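Local coordinates for SCO family protein (Aquifex aeolicus, PDB 3ME7) that probably binds copper and takes part in electron transport through a thioredoxin-like domain with a redox-active disulfide, at residues G9-V14 with S103-K108; P30-P35 with K63-I68; V130-P135 with N155-A160. All coordinates share one frame; numbering follows the deposited sequence. Where two conformers were deposited one is given.

Contact 1: residues G9-V14 with S103-K108; sequences GDITLV and SEDLFK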
# COMPACT_ATOMS: atom_id res chain seq x y z
N GLY A 9 11.44 6.28 -6.44
CA GLY A 9 10.45 7.33 -6.67
C GLY A 9 9.97 7.43 -8.11
O GLY A 9 8.91 8.00 -8.38
N ASP A 10 10.74 6.87 -9.04
CA ASP A 10 10.38 6.97 -10.44
C ASP A 10 9.42 5.88 -10.93
O ASP A 10 9.06 5.87 -12.11
CB ASP A 10 11.64 7.03 -11.33
CG ASP A 10 12.55 5.83 -11.17
OD1 ASP A 10 12.37 5.02 -10.23
OD2 ASP A 10 13.50 5.70 -11.98
N ILE A 11 9.00 4.98 -10.03
CA ILE A 11 7.97 3.99 -10.35
C ILE A 11 6.70 4.72 -10.82
O ILE A 11 6.19 5.60 -10.12
CB ILE A 11 7.66 3.14 -9.10
CG1 ILE A 11 8.84 2.19 -8.87
CG2 ILE A 11 6.34 2.34 -9.27
CD1 ILE A 11 8.88 1.53 -7.49
N THR A 12 6.20 4.32 -11.99
CA THR A 12 4.98 4.89 -12.53
C THR A 12 3.80 4.00 -12.17
O THR A 12 3.81 2.78 -12.44
CB THR A 12 5.07 5.08 -14.06
OG1 THR A 12 6.14 5.99 -14.37
CG2 THR A 12 3.75 5.67 -14.58
N LEU A 13 2.80 4.63 -11.53
CA LEU A 13 1.54 4.00 -11.16
C LEU A 13 0.41 4.66 -11.94
O LEU A 13 0.53 5.80 -12.41
CB LEU A 13 1.31 4.17 -9.66
CG LEU A 13 2.42 3.62 -8.76
CD1 LEU A 13 2.19 4.16 -7.31
CD2 LEU A 13 2.48 2.12 -8.79
N VAL A 14 -0.70 3.95 -12.09
CA VAL A 14 -1.90 4.44 -12.77
C VAL A 14 -3.06 4.13 -11.83
O VAL A 14 -3.28 2.95 -11.45
CB VAL A 14 -2.12 3.75 -14.13
CG1 VAL A 14 -3.23 4.44 -14.90
CG2 VAL A 14 -0.83 3.75 -14.95
N SER A 103 5.66 -3.94 -16.15
CA SER A 103 6.21 -4.98 -15.28
C SER A 103 7.45 -4.49 -14.56
O SER A 103 7.75 -4.97 -13.48
CB SER A 103 6.55 -6.22 -16.11
OG SER A 103 7.54 -5.93 -17.08
N GLU A 104 8.20 -3.54 -15.15
CA GLU A 104 9.39 -3.02 -14.47
C GLU A 104 8.99 -2.21 -13.23
O GLU A 104 9.62 -2.31 -12.18
CB GLU A 104 10.28 -2.18 -15.41
CG GLU A 104 11.43 -1.52 -14.66
CD GLU A 104 12.46 -0.82 -15.55
OE1 GLU A 104 12.24 -0.70 -16.77
OE2 GLU A 104 13.52 -0.43 -15.02
N ASP A 105 7.94 -1.41 -13.38
CA ASP A 105 7.42 -0.63 -12.25
C ASP A 105 6.97 -1.58 -11.13
O ASP A 105 7.24 -1.34 -9.95
CB ASP A 105 6.24 0.22 -12.70
CG ASP A 105 6.64 1.30 -13.68
OD1 ASP A 105 7.48 2.15 -13.35
OD2 ASP A 105 6.13 1.25 -14.81
N LEU A 106 6.31 -2.66 -11.55
CA LEU A 106 5.82 -3.66 -10.61
C LEU A 106 6.95 -4.36 -9.89
O LEU A 106 6.92 -4.44 -8.64
CB LEU A 106 4.91 -4.67 -11.31
CG LEU A 106 4.37 -5.75 -10.36
CD1 LEU A 106 3.61 -5.17 -9.17
CD2 LEU A 106 3.50 -6.68 -11.16
N PHE A 107 7.93 -4.89 -10.64
CA PHE A 107 9.16 -5.58 -10.10
C PHE A 107 9.84 -4.76 -9.06
O PHE A 107 10.25 -5.23 -8.00
CB PHE A 107 10.23 -5.81 -11.21
CG PHE A 107 11.67 -5.96 -10.68
CD1 PHE A 107 12.03 -7.05 -9.89
CD2 PHE A 107 12.67 -5.04 -10.99
CE1 PHE A 107 13.33 -7.22 -9.40
CE2 PHE A 107 13.99 -5.19 -10.50
CZ PHE A 107 14.33 -6.31 -9.69
N LYS A 108 10.05 -3.49 -9.45
CA LYS A 108 10.81 -2.52 -8.65
C LYS A 108 10.11 -2.28 -7.32
O LYS A 108 10.74 -2.24 -6.27
CB LYS A 108 10.98 -1.17 -9.38
CG LYS A 108 12.18 -1.10 -10.32
CD LYS A 108 12.03 0.06 -11.31
CE LYS A 108 12.33 1.42 -10.70
NZ LYS A 108 12.42 2.47 -11.77
O HOH W 1 8.35 4.53 -14.82

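Contact 2: residues P30-P35 with K63-I68; sequences PIILSP and KDFWVI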
# COMPACT_ATOMS: atom_id res chain seq x y z
N PRO A 30 3.17 10.65 4.98
CA PRO A 30 3.33 9.19 5.06
C PRO A 30 2.43 8.46 4.07
O PRO A 30 1.36 8.96 3.68
CB PRO A 30 2.88 8.87 6.49
CG PRO A 30 3.12 10.13 7.25
CD PRO A 30 2.76 11.22 6.28
N ILE A 31 2.91 7.31 3.61
CA ILE A 31 2.20 6.51 2.62
C ILE A 31 1.96 5.12 3.18
O ILE A 31 2.89 4.45 3.63
CB ILE A 31 2.98 6.44 1.31
CG1 ILE A 31 3.10 7.84 0.69
CG2 ILE A 31 2.28 5.48 0.33
CD1 ILE A 31 4.29 8.02 -0.21
N ILE A 32 0.70 4.69 3.14
CA ILE A 32 0.35 3.32 3.55
C ILE A 32 0.09 2.50 2.28
O ILE A 32 -0.84 2.81 1.52
CB ILE A 32 -0.87 3.31 4.48
CG1 ILE A 32 -0.56 4.08 5.78
CG2 ILE A 32 -1.31 1.89 4.79
CD1 ILE A 32 -1.79 4.26 6.71
N LEU A 33 0.90 1.47 2.07
CA LEU A 33 0.87 0.65 0.85
C LEU A 33 0.27 -0.70 1.14
O LEU A 33 0.70 -1.38 2.07
CB LEU A 33 2.29 0.40 0.31
CG LEU A 33 3.15 1.51 -0.27
CD1 LEU A 33 4.50 0.93 -0.72
CD2 LEU A 33 2.45 2.15 -1.45
N SER A 34 -0.70 -1.12 0.32
CA SER A 34 -1.38 -2.41 0.52
C SER A 34 -1.37 -3.26 -0.77
O SER A 34 -2.21 -3.02 -1.66
CB SER A 34 -2.82 -2.18 1.01
OG SER A 34 -3.59 -3.37 1.09
N PRO A 35 -0.44 -4.21 -0.91
CA PRO A 35 -0.46 -5.09 -2.09
C PRO A 35 -1.59 -6.10 -2.02
O PRO A 35 -1.75 -6.79 -1.01
CB PRO A 35 0.88 -5.84 -2.04
CG PRO A 35 1.47 -5.60 -0.68
CD PRO A 35 0.74 -4.42 -0.03
N LYS A 63 -4.84 13.74 3.34
CA LYS A 63 -4.47 14.86 4.20
C LYS A 63 -3.38 14.44 5.18
O LYS A 63 -2.26 14.96 5.13
CB LYS A 63 -5.71 15.40 4.93
CG LYS A 63 -5.44 16.48 5.97
CD LYS A 63 -4.82 17.72 5.34
CE LYS A 63 -4.48 18.77 6.40
NZ LYS A 63 -3.83 19.96 5.81
N ASP A 64 -3.70 13.49 6.05
CA ASP A 64 -2.73 13.06 7.05
C ASP A 64 -1.72 12.07 6.50
O ASP A 64 -0.60 11.98 6.99
CB ASP A 64 -3.45 12.48 8.27
CG ASP A 64 -4.30 13.51 8.98
OD1 ASP A 64 -3.72 14.51 9.46
OD2 ASP A 64 -5.53 13.33 9.00
N PHE A 65 -2.13 11.33 5.47
CA PHE A 65 -1.30 10.29 4.85
C PHE A 65 -1.99 9.89 3.57
O PHE A 65 -3.17 10.17 3.40
CB PHE A 65 -1.14 9.08 5.78
CG PHE A 65 -2.43 8.62 6.43
CD1 PHE A 65 -3.36 7.85 5.73
CD2 PHE A 65 -2.69 8.94 7.76
CE1 PHE A 65 -4.54 7.41 6.35
CE2 PHE A 65 -3.86 8.52 8.38
CZ PHE A 65 -4.79 7.77 7.69
N TRP A 66 -1.27 9.23 2.66
CA TRP A 66 -1.87 8.61 1.48
C TRP A 66 -2.12 7.15 1.81
O TRP A 66 -1.32 6.53 2.52
CB TRP A 66 -0.90 8.68 0.28
CG TRP A 66 -0.66 10.09 -0.21
CD1 TRP A 66 0.51 10.81 -0.08
CD2 TRP A 66 -1.59 10.93 -0.91
NE1 TRP A 66 0.34 12.06 -0.66
CE2 TRP A 66 -0.93 12.16 -1.16
CE3 TRP A 66 -2.92 10.77 -1.33
CZ2 TRP A 66 -1.55 13.23 -1.83
CZ3 TRP A 66 -3.54 11.84 -2.01
CH2 TRP A 66 -2.85 13.05 -2.24
N VAL A 67 -3.20 6.59 1.29
CA VAL A 67 -3.40 5.15 1.30
C VAL A 67 -3.39 4.70 -0.15
O VAL A 67 -4.13 5.23 -0.98
CB VAL A 67 -4.71 4.71 1.98
CG1 VAL A 67 -4.70 3.20 2.18
CG2 VAL A 67 -4.84 5.40 3.35
N ILE A 68 -2.53 3.73 -0.44
CA ILE A 68 -2.38 3.20 -1.80
C ILE A 68 -2.56 1.70 -1.81
O ILE A 68 -1.66 0.94 -1.39
CB ILE A 68 -1.02 3.58 -2.44
CG1 ILE A 68 -0.76 5.10 -2.37
CG2 ILE A 68 -0.91 3.01 -3.87
CD1 ILE A 68 -1.74 6.01 -3.14

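Contact 3: residues V130-P135 with N155-A160; sequences VVVLSP and NALRLA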
# COMPACT_ATOMS: atom_id res chain seq x y z
N VAL A 130 1.06 -4.81 5.02
CA VAL A 130 0.86 -3.40 4.74
C VAL A 130 2.19 -2.73 5.05
O VAL A 130 2.84 -3.07 6.04
CB VAL A 130 -0.30 -2.83 5.59
CG1 VAL A 130 -0.36 -1.31 5.54
CG2 VAL A 130 -1.61 -3.41 5.10
N VAL A 131 2.62 -1.82 4.18
CA VAL A 131 3.93 -1.21 4.32
C VAL A 131 3.71 0.28 4.59
O VAL A 131 2.86 0.91 3.94
CB VAL A 131 4.82 -1.38 3.06
CG1 VAL A 131 6.25 -0.89 3.33
CG2 VAL A 131 4.86 -2.84 2.60
N VAL A 132 4.47 0.84 5.53
CA VAL A 132 4.32 2.25 5.85
C VAL A 132 5.60 2.99 5.50
O VAL A 132 6.67 2.65 5.99
CB VAL A 132 3.92 2.49 7.32
CG1 VAL A 132 3.62 3.98 7.52
CG2 VAL A 132 2.67 1.68 7.66
N LEU A 133 5.48 3.98 4.62
CA LEU A 133 6.61 4.80 4.17
C LEU A 133 6.61 6.20 4.77
O LEU A 133 5.56 6.78 5.05
CB LEU A 133 6.59 4.96 2.65
CG LEU A 133 6.26 3.74 1.79
CD1 LEU A 133 6.26 4.16 0.31
CD2 LEU A 133 7.28 2.67 2.02
N SER A 134 7.81 6.74 4.93
CA SER A 134 7.99 8.11 5.34
C SER A 134 7.58 9.02 4.18
O SER A 134 7.41 8.55 3.04
CB SER A 134 9.46 8.35 5.67
OG SER A 134 10.23 8.47 4.48
N PRO A 135 7.44 10.34 4.43
CA PRO A 135 7.16 11.27 3.33
C PRO A 135 8.23 11.33 2.24
O PRO A 135 7.98 11.94 1.20
CB PRO A 135 7.05 12.64 4.04
CG PRO A 135 6.62 12.28 5.42
CD PRO A 135 7.34 11.02 5.75
N ASN A 155 1.71 3.53 15.85
CA ASN A 155 3.17 3.43 15.99
C ASN A 155 3.88 3.54 14.62
O ASN A 155 4.90 4.22 14.50
CB ASN A 155 3.54 2.13 16.71
CG ASN A 155 3.08 2.13 18.18
OD1 ASN A 155 2.65 3.14 18.71
ND2 ASN A 155 3.15 0.97 18.83
N ALA A 156 3.30 2.92 13.60
CA ALA A 156 3.91 2.93 12.27
C ALA A 156 3.90 4.35 11.69
O ALA A 156 4.91 4.82 11.14
CB ALA A 156 3.15 1.96 11.35
N LEU A 157 2.78 5.05 11.86
CA LEU A 157 2.67 6.42 11.35
C LEU A 157 3.59 7.38 12.11
O LEU A 157 4.16 8.28 11.52
CB LEU A 157 1.22 6.93 11.40
CG LEU A 157 0.31 6.34 10.32
CD1 LEU A 157 -1.13 6.70 10.67
CD2 LEU A 157 0.70 6.85 8.91
N ARG A 158 3.72 7.19 13.42
CA ARG A 158 4.71 7.97 14.19
C ARG A 158 6.13 7.75 13.66
O ARG A 158 6.88 8.71 13.44
CB ARG A 158 4.60 7.66 15.68
CG ARG A 158 3.31 8.27 16.28
CD ARG A 158 3.22 7.99 17.76
NE ARG A 158 3.89 9.02 18.59
CZ ARG A 158 4.45 8.77 19.76
NH1 ARG A 158 4.47 7.53 20.26
NH2 ARG A 158 5.01 9.74 20.45
N LEU A 159 6.50 6.49 13.41
CA LEU A 159 7.81 6.21 12.79
C LEU A 159 7.97 6.88 11.44
O LEU A 159 9.04 7.40 11.12
CB LEU A 159 8.03 4.71 12.65
CG LEU A 159 8.29 3.92 13.93
CD1 LEU A 159 8.36 2.46 13.61
CD2 LEU A 159 9.58 4.39 14.59
N ALA A 160 6.91 6.84 10.64
CA ALA A 160 6.92 7.46 9.32
C ALA A 160 7.19 8.95 9.41
O ALA A 160 7.86 9.51 8.55
CB ALA A 160 5.61 7.19 8.59

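Contact 1: residues G9-V14 with S103-K108
Asp105, in the first turn of helix 103-112, receives the backbone of Thr12 through a nearly straight hydrogen bond: Thr12 N lies 2.9 Å from Asp105 OD1, with 174° at the hydrogen. The N-H arrives from above the carboxylate, 69° out of its plane. The other oxygen, OD2, accepts the backbone N of Thr102, just ahead of the helix, so one side chain joins the incoming strand to the start of its own helix.

A water completes the polar group. It donates to Asp105 OD1 at 2.9 Å and to Asp10 O at 3.1 Å, and it accepts from Thr12 OG1 at 2.7 Å. OD1 therefore has two donors, one from the backbone and one from the water.

The ionic component is Lys108 NZ to Asp10 OD1, a salt bridge of 3.0 Å also made from above the carboxylate plane. It belongs to one of two deposited lysine conformers, so it need not be permanently occupied. In this conformer the Lys108 chain bends at chi3 (77°), which brings Lys108 CE to 4.0 Å from Ile11 CG1, and the two side chains of the bridge cross at about a right angle.

Apolar contact fills the middle. Ile11 CG2 sits 4.0 Å from Asp105 CB, the two side chains sliding past each other in opposite directions, while Ile11 CD1 approaches Lys108 CB at 3.9 Å.

An alanine in place of Asp105 would probably leave Thr12 N and Thr102 N without their acceptor and the water without one of its three partners.

With donors on both oxygens, the Asp105 carboxylate is likely to stay ionised despite its burial, whereas the ion pair of the more exposed Asp10 appears the more variable link.

Contact 2: residues P30-P35 with K63-I68
Ile32 O and Ile68 N make the shortest polar bond between these strands, 2.7 Å with 175° at the hydrogen; the CA-H of Val67 also approaches this oxygen. Three further bonds alternate along the pair. Trp66 N donates to Pro30 O at 2.8 Å. Ile32 N donates to Trp66 O, again 2.8 Å. Ser34 N reaches Ile68 O over the same 2.8 Å. Pro30, Ile32 and Ser34 thus bracket Trp66 and Ile68, the ladder expected of parallel strands, and the short axes confirm it by running 12° apart.

Side chains divide between the two faces. On the one bearing Ile31, Leu33, Trp66 and Ile68, Ile31 CG1 lies at the edge of the indole, near its plane, 4.0 Å from Trp66 CD1. The other branch of Ile31, CG2, meets Ile68 CG1 at 4.1 Å. The two branches of Ile31 thereby touch successive residues on this face of the neighbouring strand.

On the opposite face, Ile32 stretches out with CD1 anti about chi2 (174°), and this methyl sits over one face of the Phe65 ring, 4.0 Å from Phe65 CD1 and offset toward the rim. Val67 CG2 lies at the edge of the same ring, in its plane. Ile55 of helix 55-58 packs against Ile32, Phe65 and Val67, showing that this face is covered by the helical connection.

Strand 31-36 leads through helices 43-52 and 55-58 to strand 66-71, a beta-alpha-beta crossover at the centre of the thioredoxin fold. The crossover carries the redox-active disulfide Cys40-Cys44, and the Ser34 side chain comes within about 7 Å of that of Cys44, a predicted copper ligand.

Contact 3: residues V130-P135 with N155-A160
Val132 packs against Ala156 and Ala160 in a buried, apolar helix-on-sheet contact, where the last turns of helix 150-160 lie against strand 129-133. The short axes approach to 8.0 Å and their directions differ by 31°, so the strand and helix segments run roughly the same way. No hydrogen bond links them.

Val132 carries the packing by splitting its two methyls. Val132 CG2 meets Ala156 CB at 3.7 Å. Val132 CG1, anti to the backbone N (chi1 -173°), reaches Ala160 CB at 3.9 Å, and Leu157 CD2 adds a looser touch to the same methyl at 4.3 Å. The two alanines are four residues apart on the helix and both direct CB at the strand; having no longer side chains, they let the helix backbone come near.

Beyond the strand end the backbone closes on the helix terminus. Ala160 CB lies 3.6 Å from Leu133 O, and Ala160 O is approached by Ser134 CB at 3.5 Å and by Pro135 CD at 3.2 Å. The hydroxyl of Ser134 is engaged by Gln138 N and Glu136 N in the following turn.

Leu133 points away from the helix and packs on Ile31 and Leu33, while Ala156 also touches Asp141 and Ile143 on strand 139-144. A helix laid over an antiparallel strand pair in this way is the C-terminal beta-beta-alpha unit of the thioredoxin fold.

In the fold
Contacts 2 and 3 belong to the buried core and contact 1 to a partly buried margin, yet all three reach the same mixed sheet. Contacts 2 and 3 adjoin through neighbouring strands 31-36 and 129-133, where Leu33 N lies 2.8 Å from Val131 O. Contact 1 touches neither, its centre 16 Å from that of contact 2 and 20 Å from that of contact 3. Chemistry follows place: contact 2 combines backbone bonds with apolar packing on both sheet faces, contact 3 is a helix packed on the sheet without hydrogen bonds, and contact 1 joins a backbone N-H, carboxylates, a lysine and a water, with some isoleucine packing.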